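Local coordinates for protein-glutamine gamma-glutamyltransferase 2 (Pagrus major, PDB 1G0D), which catalyses, probably in a calcium-dependent way, the cross-linking of protein-bound glutamine to lysine or other primary amines, at residues A[33-38]-A[135-140]; A[595-600]-A[679-684]; A[619-624]-A[662-667]. All coordinates share one frame; numbering follows the deposited sequence.

Overall arrangement
The three contacts lie in two separate parts of a monomeric enzyme, near its N-terminus and at its C-terminus. Contact 1 comes first and joins the edge of the N-terminal sheet, at strand 33-35, to the loop leading into helix 148-156. Contacts 2 and 3 share a mixed sheet of the C-terminal Ig-like domain, where strands 659-666 and 673-682 adjoin. In sequence, contact 3 lies within contact 2, and their centres are 22 Å apart. Contact 1 lies 31 Å from contact 2 and 37 Å from contact 3, centre to centre. All lie away from the catalytic C272, H332 and D355. Contact 1 ties the N-terminal sheet to the chain after it; contacts 2 and 3 hold one C-terminal sheet together.

Contact 1. Residues A[33-38]-A[135-140]; sequences IVRRGQ and NPWCRD
The side-chain amide of N135 reaches across to the turn after strand 33-35. Its ND2 gives a hydrogen bond to R36 O at 2.7 Å. The oxygen lies almost in the amide plane, but ND2 stands above the carbonyl plane of R36. CG of N135 is anti to its backbone N (chi1 -155°), which puts CG 3.3 Å from R36 O. The Q38 side chain runs at about a right angle to N135, and ND2 makes a weak second bond to Q38 OE1 at 3.4 Å. A water links the same two groups, donating to Q38 OE1 and to N135 OD1. R35 crosses N135 obliquely. Its CB sits 3.7 Å from N135 CG, and its extended chain carries the guanidinium to W137. There CZ3 of the indole sits over one guanidinium face, 3.7 Å from R35 NE. The two planes are 71° apart, so the groups do not stack flat. R35 NE is hydrogen-bonded to H22 O, outside the contact, and the extended R36 side chain leads to a salt bridge with D141. G37 packs by its backbone on C138, with G37 O 3.9 Å from C138 SG. A side chain at G37 would clash with that sulphur, and at these backbone angles a CB would press on the carbonyl oxygen of R36. Two beta turns, type II from R35 to Q38 and type I from N135 to C138, thus pack together at the edge of the N-terminal beta-sandwich of a transglutaminase, where strand 33-35 runs parallel to 121-133.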
loop_
_atom_site.group_PDB
_atom_site.type_symbol
_atom_site.label_atom_id
_atom_site.label_comp_id
_atom_site.label_asym_id
_atom_site.label_seq_id
_atom_site.Cartn_x
_atom_site.Cartn_y
_atom_site.Cartn_z
ATOM N N ILE A 33 -17.965 -9.677 -16.674
ATOM C CA ILE A 33 -17.202 -8.579 -16.084
ATOM C C ILE A 33 -16.339 -8.024 -17.232
ATOM O O ILE A 33 -15.397 -8.651 -17.708
ATOM C CB ILE A 33 -16.328 -9.062 -14.956
ATOM C CG1 ILE A 33 -17.166 -9.881 -13.980
ATOM C CG2 ILE A 33 -15.678 -7.862 -14.321
ATOM C CD1 ILE A 33 -16.375 -10.681 -13.003
ATOM N N VAL A 34 -16.669 -6.812 -17.627
ATOM C CA VAL A 34 -16.090 -6.141 -18.776
ATOM C C VAL A 34 -15.245 -4.885 -18.455
ATOM O O VAL A 34 -15.391 -4.340 -17.383
ATOM C CB VAL A 34 -17.351 -5.856 -19.650
ATOM C CG1 VAL A 34 -17.463 -4.387 -20.060
ATOM C CG2 VAL A 34 -17.418 -6.879 -20.769
ATOM N N ARG A 35 -14.352 -4.438 -19.344
ATOM C CA ARG A 35 -13.569 -3.194 -19.116
ATOM C C ARG A 35 -14.045 -2.149 -20.161
ATOM O O ARG A 35 -14.464 -2.527 -21.249
ATOM C CB ARG A 35 -12.067 -3.457 -19.249
ATOM C CG ARG A 35 -11.584 -4.554 -18.311
ATOM C CD ARG A 35 -10.083 -4.540 -18.104
ATOM N NE ARG A 35 -9.668 -5.545 -17.124
ATOM C CZ ARG A 35 -9.270 -5.301 -15.861
ATOM N NH1 ARG A 35 -9.239 -4.071 -15.358
ATOM N NH2 ARG A 35 -8.860 -6.307 -15.096
ATOM N N ARG A 36 -14.002 -0.855 -19.840
ATOM C CA ARG A 36 -14.501 0.203 -20.740
ATOM C C ARG A 36 -13.715 0.552 -21.986
ATOM O O ARG A 36 -12.514 0.387 -22.034
ATOM C CB ARG A 36 -14.743 1.496 -19.953
ATOM C CG ARG A 36 -13.512 2.238 -19.585
ATOM C CD ARG A 36 -13.756 3.193 -18.398
ATOM N NE ARG A 36 -12.645 4.149 -18.233
ATOM C CZ ARG A 36 -12.724 5.301 -17.563
ATOM N NH1 ARG A 36 -13.853 5.662 -16.983
ATOM N NH2 ARG A 36 -11.690 6.132 -17.530
ATOM N N GLY A 37 -14.409 1.046 -22.998
ATOM C CA GLY A 37 -13.747 1.426 -24.229
ATOM C C GLY A 37 -13.450 0.255 -25.146
ATOM O O GLY A 37 -12.915 0.443 -26.238
ATOM N N GLN A 38 -13.806 -0.951 -24.697
ATOM C CA GLN A 38 -13.587 -2.208 -25.425
ATOM C C GLN A 38 -14.951 -2.903 -25.616
ATOM O O GLN A 38 -15.694 -3.123 -24.663
ATOM C CB GLN A 38 -12.642 -3.085 -24.605
ATOM C CG GLN A 38 -12.193 -4.353 -25.278
ATOM C CD GLN A 38 -11.272 -5.184 -24.405
ATOM O OE1 GLN A 38 -10.452 -4.633 -23.676
ATOM N NE2 GLN A 38 -11.407 -6.521 -24.470
ATOM N N ASN A 135 -10.017 0.655 -17.993
ATOM C CA ASN A 135 -9.299 -0.066 -19.041
ATOM C C ASN A 135 -7.980 0.580 -19.418
ATOM O O ASN A 135 -7.932 1.369 -20.359
ATOM C CB ASN A 135 -10.158 -0.112 -20.292
ATOM C CG ASN A 135 -9.824 -1.271 -21.162
ATOM O OD1 ASN A 135 -8.798 -1.917 -20.965
ATOM N ND2 ASN A 135 -10.678 -1.566 -22.132
ATOM N N PRO A 136 -6.890 0.272 -18.686
ATOM C CA PRO A 136 -5.590 0.862 -19.015
ATOM C C PRO A 136 -4.963 0.312 -20.287
ATOM O O PRO A 136 -3.881 0.742 -20.660
ATOM C CB PRO A 136 -4.717 0.567 -17.789
ATOM C CG PRO A 136 -5.404 -0.460 -17.031
ATOM C CD PRO A 136 -6.833 -0.573 -17.490
ATOM N N TRP A 137 -5.617 -0.648 -20.940
ATOM C CA TRP A 137 -5.087 -1.181 -22.182
ATOM C C TRP A 137 -5.741 -0.508 -23.376
ATOM O O TRP A 137 -5.306 -0.708 -24.501
ATOM C CB TRP A 137 -5.363 -2.649 -22.298
ATOM C CG TRP A 137 -4.608 -3.457 -21.373
ATOM C CD1 TRP A 137 -3.358 -3.945 -21.553
ATOM C CD2 TRP A 137 -5.046 -3.906 -20.090
ATOM N NE1 TRP A 137 -2.970 -4.683 -20.446
ATOM C CE2 TRP A 137 -3.985 -4.671 -19.532
ATOM C CE3 TRP A 137 -6.232 -3.735 -19.349
ATOM C CZ2 TRP A 137 -4.076 -5.268 -18.255
ATOM C CZ3 TRP A 137 -6.314 -4.329 -18.068
ATOM C CH2 TRP A 137 -5.237 -5.082 -17.545
ATOM N N CYS A 138 -6.809 0.251 -23.133
ATOM C CA CYS A 138 -7.524 0.956 -24.186
ATOM C C CYS A 138 -6.952 2.357 -24.335
ATOM O O CYS A 138 -7.030 3.163 -23.424
ATOM C CB CYS A 138 -8.983 1.050 -23.825
ATOM S SG CYS A 138 -9.815 2.267 -24.802
ATOM N N ARG A 139 -6.411 2.667 -25.504
ATOM C CA ARG A 139 -5.748 3.948 -25.705
ATOM C C ARG A 139 -6.490 5.200 -25.480
ATOM O O ARG A 139 -5.859 6.228 -25.332
ATOM C CB ARG A 139 -5.135 4.022 -27.076
ATOM C CG ARG A 139 -5.964 3.356 -28.082
ATOM C CD ARG A 139 -5.678 3.952 -29.393
ATOM N NE ARG A 139 -5.820 5.390 -29.355
ATOM C CZ ARG A 139 -4.799 6.226 -29.531
ATOM N NH1 ARG A 139 -3.563 5.742 -29.751
ATOM N NH2 ARG A 139 -5.029 7.542 -29.521
ATOM N N ASP A 140 -7.809 5.156 -25.450
ATOM C CA ASP A 140 -8.539 6.378 -25.202
ATOM C C ASP A 140 -8.925 6.541 -23.742
ATOM O O ASP A 140 -9.480 7.571 -23.349
ATOM C CB ASP A 140 -9.784 6.397 -26.025
ATOM C CG ASP A 140 -9.487 6.499 -27.466
ATOM O OD1 ASP A 140 -10.357 6.086 -28.243
ATOM O OD2 ASP A 140 -8.390 6.980 -27.823
HETATM O O HOH W 1 -8.722 -4.702 -21.648
#

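Contact 2. Residues A[595-600]-A[679-684]; sequences AVVWEP and VVVHKK
H682 meets A595 first through its backbone: H682 N donates to A595 O at 3.0 Å. The side chain stays close to that oxygen. CB lies 3.5 Å from A595 O. CG is anti to the carbonyl carbon of H682 (chi1 -60°), which keeps it on the side of the bonded N-H, 3.7 Å from A595 O. CD2 comes nearer still, at 3.3 Å, so the oxygen sits at the ring edge close to the ring plane. On the other edge, K684 NZ lies in the plane, 3.9 Å from ND1. The side chain of H682 also touches K594. On the other face of the sheet, A595 and V681 bring apolar groups together. A595 CB packs on V679 CG1 at 3.8 Å and more loosely on V681 CG2. V681 CG1 stands 3.7 Å from V597 N. The sheet ladder continues with a bond from V597 N to H682 O, although the position of that oxygen is less certain. V596 and H682 are therefore a parallel pair: the two residues flanking V596 bond to H682. Beyond the pair, segment 595-600 leaves in a type II turn from V596 to E599, in which V597 CG1 lies over one face of the W598 indole, toward its rim. On its far side strand 673-682 bonds to the neighbouring strand, with V679 joined to R659. A short edge strand lying parallel to the last strand recalls the A' and G strands of immunoglobulin folds, in keeping with this C-terminal Ig-like domain.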
loop_
_atom_site.group_PDB
_atom_site.type_symbol
_atom_site.label_atom_id
_atom_site.label_comp_id
_atom_site.label_asym_id
_atom_site.label_seq_id
_atom_site.Cartn_x
_atom_site.Cartn_y
_atom_site.Cartn_z
ATOM N N ALA A 595 2.504 -29.394 -7.790
ATOM C CA ALA A 595 1.223 -28.866 -7.367
ATOM C C ALA A 595 0.322 -28.817 -8.560
ATOM O O ALA A 595 0.750 -28.418 -9.635
ATOM C CB ALA A 595 1.389 -27.481 -6.801
ATOM N N VAL A 596 -0.933 -29.213 -8.358
ATOM C CA VAL A 596 -1.932 -29.235 -9.413
ATOM C C VAL A 596 -3.244 -28.665 -8.921
ATOM O O VAL A 596 -3.611 -28.964 -7.800
ATOM C CB VAL A 596 -2.197 -30.667 -9.846
ATOM C CG1 VAL A 596 -3.421 -30.701 -10.781
ATOM C CG2 VAL A 596 -0.952 -31.214 -10.510
ATOM N N VAL A 597 -3.940 -27.871 -9.756
ATOM C CA VAL A 597 -5.221 -27.248 -9.378
ATOM C C VAL A 597 -6.232 -28.260 -8.901
ATOM O O VAL A 597 -6.376 -29.336 -9.503
ATOM C CB VAL A 597 -5.905 -26.507 -10.529
ATOM C CG1 VAL A 597 -6.513 -25.214 -10.004
ATOM C CG2 VAL A 597 -4.936 -26.254 -11.638
ATOM N N TRP A 598 -6.934 -27.903 -7.825
ATOM C CA TRP A 598 -7.946 -28.765 -7.235
ATOM C C TRP A 598 -7.434 -30.123 -6.809
ATOM O O TRP A 598 -8.209 -31.057 -6.698
ATOM C CB TRP A 598 -9.063 -28.955 -8.219
ATOM C CG TRP A 598 -9.620 -27.669 -8.636
ATOM C CD1 TRP A 598 -9.792 -27.236 -9.906
ATOM C CD2 TRP A 598 -10.168 -26.656 -7.784
ATOM N NE1 TRP A 598 -10.422 -26.014 -9.911
ATOM C CE2 TRP A 598 -10.667 -25.633 -8.623
ATOM C CE3 TRP A 598 -10.290 -26.514 -6.397
ATOM C CZ2 TRP A 598 -11.282 -24.479 -8.122
ATOM C CZ3 TRP A 598 -10.904 -25.359 -5.894
ATOM C CH2 TRP A 598 -11.393 -24.358 -6.762
ATOM N N GLU A 599 -6.128 -30.220 -6.597
ATOM C CA GLU A 599 -5.471 -31.443 -6.178
ATOM C C GLU A 599 -4.896 -31.152 -4.787
ATOM O O GLU A 599 -4.073 -30.239 -4.601
ATOM C CB GLU A 599 -4.322 -31.763 -7.141
ATOM C CG GLU A 599 -4.115 -33.214 -7.515
ATOM C CD GLU A 599 -4.597 -33.500 -8.921
ATOM O OE1 GLU A 599 -5.825 -33.398 -9.154
ATOM O OE2 GLU A 599 -3.755 -33.824 -9.791
ATOM N N PRO A 600 -5.355 -31.898 -3.782
ATOM C CA PRO A 600 -4.912 -31.754 -2.398
ATOM C C PRO A 600 -3.417 -31.833 -2.189
ATOM O O PRO A 600 -2.785 -32.801 -2.604
ATOM C CB PRO A 600 -5.638 -32.889 -1.688
ATOM C CG PRO A 600 -6.898 -33.068 -2.497
ATOM C CD PRO A 600 -6.421 -32.906 -3.906
ATOM N N VAL A 679 5.186 -21.373 -5.268
ATOM C CA VAL A 679 4.657 -22.660 -5.670
ATOM C C VAL A 679 4.019 -22.531 -7.067
ATOM O O VAL A 679 3.054 -21.774 -7.229
ATOM C CB VAL A 679 3.573 -23.165 -4.637
ATOM C CG1 VAL A 679 3.099 -24.548 -5.031
ATOM C CG2 VAL A 679 4.164 -23.214 -3.237
ATOM N N VAL A 680 4.559 -23.242 -8.071
ATOM C CA VAL A 680 3.982 -23.211 -9.420
ATOM C C VAL A 680 2.793 -24.202 -9.538
ATOM O O VAL A 680 2.975 -25.423 -9.475
ATOM C CB VAL A 680 5.048 -23.539 -10.475
ATOM C CG1 VAL A 680 4.504 -23.310 -11.861
ATOM C CG2 VAL A 680 6.250 -22.659 -10.281
ATOM N N VAL A 681 1.573 -23.670 -9.671
ATOM C CA VAL A 681 0.385 -24.512 -9.774
ATOM C C VAL A 681 0.107 -24.897 -11.234
ATOM O O VAL A 681 -0.067 -24.054 -12.126
ATOM C CB VAL A 681 -0.844 -23.809 -9.142
ATOM C CG1 VAL A 681 -2.084 -24.652 -9.309
ATOM C CG2 VAL A 681 -0.600 -23.559 -7.667
ATOM N N HIS A 682 0.081 -26.204 -11.470
ATOM C CA HIS A 682 -0.117 -26.736 -12.798
ATOM C C HIS A 682 -1.501 -27.214 -13.070
ATOM O O HIS A 682 -2.391 -27.268 -12.221
ATOM C CB HIS A 682 0.770 -27.960 -13.058
ATOM C CG HIS A 682 2.234 -27.706 -12.956
ATOM N ND1 HIS A 682 2.967 -27.121 -13.972
ATOM C CD2 HIS A 682 3.110 -27.947 -11.953
ATOM C CE1 HIS A 682 4.229 -27.009 -13.597
ATOM N NE2 HIS A 682 4.345 -27.504 -12.374
ATOM N N LYS A 683 -1.584 -27.610 -14.323
ATOM C CA LYS A 683 -2.687 -28.235 -14.968
ATOM C C LYS A 683 -3.301 -27.628 -16.164
ATOM O O LYS A 683 -4.313 -26.935 -16.115
ATOM C CB LYS A 683 -3.741 -28.660 -14.000
ATOM C CG LYS A 683 -3.637 -30.140 -13.877
ATOM C CD LYS A 683 -4.659 -30.795 -14.733
ATOM C CE LYS A 683 -6.036 -30.462 -14.202
ATOM N NZ LYS A 683 -6.879 -30.071 -15.339
ATOM N N LYS A 684 -2.625 -28.004 -17.246
ATOM C CA LYS A 684 -2.880 -27.731 -18.654
ATOM C C LYS A 684 -4.314 -28.207 -19.013
ATOM O O LYS A 684 -5.194 -27.328 -19.235
ATOM C CB LYS A 684 -1.848 -28.524 -19.496
ATOM C CG LYS A 684 -0.333 -28.481 -19.043
ATOM C CD LYS A 684 0.029 -28.878 -17.563
ATOM C CE LYS A 684 1.096 -27.933 -16.950
ATOM N NZ LYS A 684 0.764 -26.484 -17.137
#

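Contact 3. Residues A[619-624]-A[662-667]; sequences VFTLEG and LVDFDS
The F620 ring carries F665 CD1 over the centre of one face, 3.5 Å above its plane. CG of F620 is anti to its carbonyl carbon (chi1 -78°), which places CG 4.2 Å from F665 CD1. V663 CG1 lies at the ring edge, 4.2 Å from F620 CD1. The two rings meet obliquely, with planes 48° apart and centroids 4.9 Å apart. F665 also meets the ring of F607. An alanine at F620 would take away the ring under F665 CD1 and would probably open a gap beside V663 CG1. Next along the same face, L622 and V663 lie side by side, with L622 CD1 3.5 Å from V663 CG2. This is the core face of the C-terminal Ig-like beta-sandwich: F620 and L622 also touch strand 644-651. The strands are antiparallel, at 164°, and six backbone hydrogen bonds join V619 with D666, T621 with D664 and E623 with L662. The other face, with T621, E623, D664 and D666, turns toward Y247, R248 and T250. D664 forms salt bridges with K674 and R248. E623 OE2 is hydrogen-bonded to T250 OG1. D666 OD2 is hydrogen-bonded to Y247 OH and forms a salt bridge with K671.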
loop_
_atom_site.group_PDB
_atom_site.type_symbol
_atom_site.label_atom_id
_atom_site.label_comp_id
_atom_site.label_asym_id
_atom_site.label_seq_id
_atom_site.Cartn_x
_atom_site.Cartn_y
_atom_site.Cartn_z
ATOM N N VAL A 619 0.308 -19.244 16.852
ATOM C CA VAL A 619 -0.659 -19.388 15.748
ATOM C C VAL A 619 0.064 -19.148 14.436
ATOM O O VAL A 619 0.795 -18.152 14.311
ATOM C CB VAL A 619 -1.704 -18.299 15.640
ATOM C CG1 VAL A 619 -3.021 -18.917 15.465
ATOM C CG2 VAL A 619 -1.593 -17.317 16.742
ATOM N N PHE A 620 -0.170 -20.016 13.458
ATOM C CA PHE A 620 0.409 -19.847 12.139
ATOM C C PHE A 620 -0.828 -19.476 11.312
ATOM O O PHE A 620 -1.896 -20.055 11.524
ATOM C CB PHE A 620 0.982 -21.173 11.637
ATOM C CG PHE A 620 2.307 -21.539 12.237
ATOM C CD1 PHE A 620 3.482 -21.038 11.708
ATOM C CD2 PHE A 620 2.379 -22.381 13.335
ATOM C CE1 PHE A 620 4.731 -21.374 12.274
ATOM C CE2 PHE A 620 3.608 -22.724 13.908
ATOM C CZ PHE A 620 4.780 -22.218 13.378
ATOM N N THR A 621 -0.714 -18.497 10.415
ATOM C CA THR A 621 -1.840 -18.121 9.542
ATOM C C THR A 621 -1.319 -18.239 8.131
ATOM O O THR A 621 -0.278 -17.664 7.830
ATOM C CB THR A 621 -2.270 -16.681 9.733
ATOM O OG1 THR A 621 -2.414 -16.408 11.135
ATOM C CG2 THR A 621 -3.571 -16.422 8.982
ATOM N N LEU A 622 -2.016 -18.973 7.263
ATOM C CA LEU A 622 -1.535 -19.162 5.893
ATOM C C LEU A 622 -2.486 -18.635 4.833
ATOM O O LEU A 622 -3.696 -18.752 4.968
ATOM C CB LEU A 622 -1.303 -20.644 5.594
ATOM C CG LEU A 622 -0.534 -21.688 6.404
ATOM C CD1 LEU A 622 0.574 -22.243 5.546
ATOM C CD2 LEU A 622 0.022 -21.121 7.648
ATOM N N GLU A 623 -1.946 -18.049 3.768
ATOM C CA GLU A 623 -2.790 -17.561 2.692
ATOM C C GLU A 623 -2.005 -17.371 1.406
ATOM O O GLU A 623 -0.780 -17.244 1.422
ATOM C CB GLU A 623 -3.429 -16.249 3.083
ATOM C CG GLU A 623 -2.550 -15.091 2.775
ATOM C CD GLU A 623 -3.295 -13.795 2.843
ATOM O OE1 GLU A 623 -4.352 -13.678 2.185
ATOM O OE2 GLU A 623 -2.825 -12.895 3.570
ATOM N N GLY A 624 -2.728 -17.347 0.288
ATOM C CA GLY A 624 -2.094 -17.139 -0.998
ATOM C C GLY A 624 -3.141 -16.891 -2.067
ATOM O O GLY A 624 -4.108 -17.645 -2.133
ATOM N N LEU A 662 2.027 -17.314 1.631
ATOM C CA LEU A 662 2.440 -16.410 2.710
ATOM C C LEU A 662 2.074 -16.939 4.103
ATOM O O LEU A 662 1.008 -17.525 4.318
ATOM C CB LEU A 662 1.810 -15.020 2.514
ATOM C CG LEU A 662 2.311 -14.092 1.409
ATOM C CD1 LEU A 662 2.255 -14.745 0.043
ATOM C CD2 LEU A 662 1.419 -12.901 1.394
ATOM N N VAL A 663 2.984 -16.750 5.049
ATOM C CA VAL A 663 2.747 -17.205 6.397
ATOM C C VAL A 663 3.253 -16.241 7.476
ATOM O O VAL A 663 4.341 -15.643 7.383
ATOM C CB VAL A 663 3.380 -18.606 6.606
ATOM C CG1 VAL A 663 3.090 -19.107 7.993
ATOM C CG2 VAL A 663 2.822 -19.572 5.590
ATOM N N ASP A 664 2.407 -16.101 8.493
ATOM C CA ASP A 664 2.665 -15.292 9.660
ATOM C C ASP A 664 2.616 -16.145 10.953
ATOM O O ASP A 664 1.809 -17.064 11.085
ATOM C CB ASP A 664 1.617 -14.191 9.741
ATOM C CG ASP A 664 1.652 -13.463 11.060
ATOM O OD1 ASP A 664 2.504 -12.554 11.225
ATOM O OD2 ASP A 664 0.835 -13.807 11.944
ATOM N N PHE A 665 3.503 -15.848 11.896
ATOM C CA PHE A 665 3.511 -16.531 13.198
ATOM C C PHE A 665 3.543 -15.528 14.351
ATOM O O PHE A 665 4.410 -14.635 14.401
ATOM C CB PHE A 665 4.713 -17.491 13.358
ATOM C CG PHE A 665 4.858 -18.062 14.766
ATOM C CD1 PHE A 665 4.142 -19.198 15.163
ATOM C CD2 PHE A 665 5.662 -17.426 15.714
ATOM C CE1 PHE A 665 4.222 -19.678 16.494
ATOM C CE2 PHE A 665 5.742 -17.903 17.030
ATOM C CZ PHE A 665 5.022 -19.023 17.418
ATOM N N ASP A 666 2.589 -15.672 15.270
ATOM C CA ASP A 666 2.547 -14.816 16.452
ATOM C C ASP A 666 2.477 -15.631 17.743
ATOM O O ASP A 666 1.902 -16.728 17.792
ATOM C CB ASP A 666 1.380 -13.822 16.419
ATOM C CG ASP A 666 1.562 -12.683 17.429
ATOM O OD1 ASP A 666 0.556 -12.280 18.052
ATOM O OD2 ASP A 666 2.707 -12.192 17.601
ATOM N N SER A 667 3.068 -15.068 18.789
ATOM C CA SER A 667 3.109 -15.728 20.072
ATOM C C SER A 667 3.220 -14.603 21.063
ATOM O O SER A 667 3.424 -13.460 20.653
ATOM C CB SER A 667 4.359 -16.588 20.146
ATOM O OG SER A 667 5.497 -15.756 19.998
#